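Local structure of RNA-dependent RNA polymerase (Dera Ghazi Khan orthonairovirus, 6DX2) at residues G136-T140 / A141-K145. The protein carries at its amino terminus a viral OTU cysteine protease domain, described here, with deubiquitinase activity, and as a whole is probably an RNA-directed RNA polymerase. Numbering follows the deposited sequence.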
loop_
_atom_site.group_PDB
_atom_site.type_symbol
_atom_site.label_atom_id
_atom_site.label_comp_id
_atom_site.label_asym_id
_atom_site.label_seq_id
_atom_site.Cartn_x
_atom_site.Cartn_y
_atom_site.Cartn_z
ATOM N N GLY A 136 4.290 7.364 -9.691
ATOM C CA GLY A 136 3.509 6.913 -10.816
ATOM C C GLY A 136 2.049 7.315 -10.705
ATOM O O GLY A 136 1.614 8.006 -9.794
ATOM N N LEU A 137 1.279 6.878 -11.676
ATOM C CA LEU A 137 -0.116 7.285 -11.817
ATOM C C LEU A 137 -1.060 6.266 -11.195
ATOM O O LEU A 137 -0.718 5.088 -11.081
ATOM C CB LEU A 137 -0.477 7.418 -13.301
ATOM C CG LEU A 137 0.364 8.416 -14.131
ATOM C CD1 LEU A 137 0.098 8.245 -15.634
ATOM C CD2 LEU A 137 0.084 9.842 -13.636
ATOM N N VAL A 138 -2.284 6.694 -10.867
ATOM C CA VAL A 138 -3.259 5.758 -10.268
ATOM C C VAL A 138 -3.411 4.473 -11.091
ATOM O O VAL A 138 -3.368 3.356 -10.549
ATOM C CB VAL A 138 -4.623 6.428 -10.061
ATOM C CG1 VAL A 138 -5.694 5.356 -9.653
ATOM C CG2 VAL A 138 -4.518 7.496 -9.016
ATOM N N SER A 139 -3.531 4.603 -12.412
ATOM C CA SER A 139 -3.793 3.445 -13.248
ATOM C C SER A 139 -2.666 2.430 -13.236
ATOM O O SER A 139 -2.912 1.268 -13.568
ATOM C CB SER A 139 -4.056 3.865 -14.683
ATOM O OG SER A 139 -2.953 4.542 -15.248
ATOM N N THR A 140 -1.430 2.832 -12.882
ATOM C CA THR A 140 -0.336 1.879 -12.818
ATOM C C THR A 140 -0.040 1.452 -11.399
ATOM O O THR A 140 0.812 0.600 -11.202
ATOM C CB THR A 140 0.947 2.499 -13.452
ATOM O OG1 THR A 140 1.307 3.708 -12.771
ATOM C CG2 THR A 140 0.706 2.882 -14.893
ATOM N N ALA A 141 -0.663 2.080 -10.421
ATOM C CA ALA A 141 -0.341 1.791 -9.050
ATOM C C ALA A 141 -0.991 0.494 -8.591
ATOM O O ALA A 141 -1.967 0.007 -9.185
ATOM C CB ALA A 141 -0.822 2.942 -8.144
ATOM N N LEU A 142 -0.487 0.007 -7.476
ATOM C CA LEU A 142 -1.246 -0.936 -6.643
ATOM C C LEU A 142 -2.140 -0.098 -5.744
ATOM O O LEU A 142 -1.662 0.544 -4.799
ATOM C CB LEU A 142 -0.349 -1.853 -5.833
ATOM C CG LEU A 142 0.831 -2.572 -6.461
ATOM C CD1 LEU A 142 1.287 -3.700 -5.507
ATOM C CD2 LEU A 142 0.586 -3.128 -7.763
ATOM N N ASN A 143 -3.429 -0.163 -6.022
ATOM C CA ASN A 143 -4.448 0.599 -5.319
ATOM C C ASN A 143 -5.002 -0.287 -4.231
ATOM O O ASN A 143 -5.601 -1.314 -4.549
ATOM C CB ASN A 143 -5.540 1.026 -6.290
ATOM C CG ASN A 143 -5.018 2.075 -7.246
ATOM O OD1 ASN A 143 -4.761 3.182 -6.813
ATOM N ND2 ASN A 143 -4.643 1.673 -8.461
ATOM N N LEU A 144 -4.892 0.170 -2.980
ATOM C CA LEU A 144 -5.348 -0.604 -1.826
ATOM C C LEU A 144 -6.422 0.178 -1.121
ATOM O O LEU A 144 -6.251 1.388 -0.893
ATOM C CB LEU A 144 -4.154 -0.833 -0.842
ATOM C CG LEU A 144 -2.986 -1.608 -1.460
ATOM C CD1 LEU A 144 -1.928 -1.776 -0.386
ATOM C CD2 LEU A 144 -3.415 -3.006 -1.995
ATOM N N LYS A 145 -7.498 -0.515 -0.766
ATOM C CA LYS A 145 -8.572 0.069 0.001
ATOM C C LYS A 145 -8.376 -0.291 1.451
ATOM O O LYS A 145 -8.334 -1.480 1.806
ATOM C CB LYS A 145 -9.928 -0.425 -0.482
ATOM C CG LYS A 145 -11.121 0.224 0.221
ATOM C CD LYS A 145 -12.453 -0.280 -0.386
ATOM C CE LYS A 145 -12.834 -1.614 0.215
ATOM N NZ LYS A 145 -13.980 -2.222 -0.515
HETATM O O HOH W 1 -3.836 0.225 -11.231
#
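Asn143 turns its side-chain amide back onto Val138. Its ND2 donates to Val138 O at 3.0 Å, and the bond is nearly straight (167°). The oxygen lies in the plane of the Asn143 amide, while ND2 is tilted 30° from the carbonyl plane of Val138. Backbone Ala141 N donates to the same oxygen, also at 3.0 Å, from the opposite face of that plane. Two N-H groups therefore grip one carbonyl. A water lies within hydrogen-bonding distance of Val138 O and Ala141 O.

The side chains of Val138 and Asn143 cross at about a right angle. CG1 is the valine branch that meets the amide, 3.7 Å from Asn143 OD1. With CG1 anti to the backbone N (chi1 171°), this branch sits beside the carbonyl carbon, next to the amide that the oxygen holds. Asn143 OD1 accepts from Trp119 NE1, so both ends of this buried amide are bonded and its rotation is fixed. Ala141 CB packs 3.5 Å from Val138 O.

Thr140 N bonds to Leu137 O at 3.0 Å, one residue back from the Ala141 N to Val138 O bond. Both are i to i+3 bonds. The arrangement is a short 3-10 turn, 138-140, leading into strand 142-147 of the central mixed sheet of the viral OTU fold.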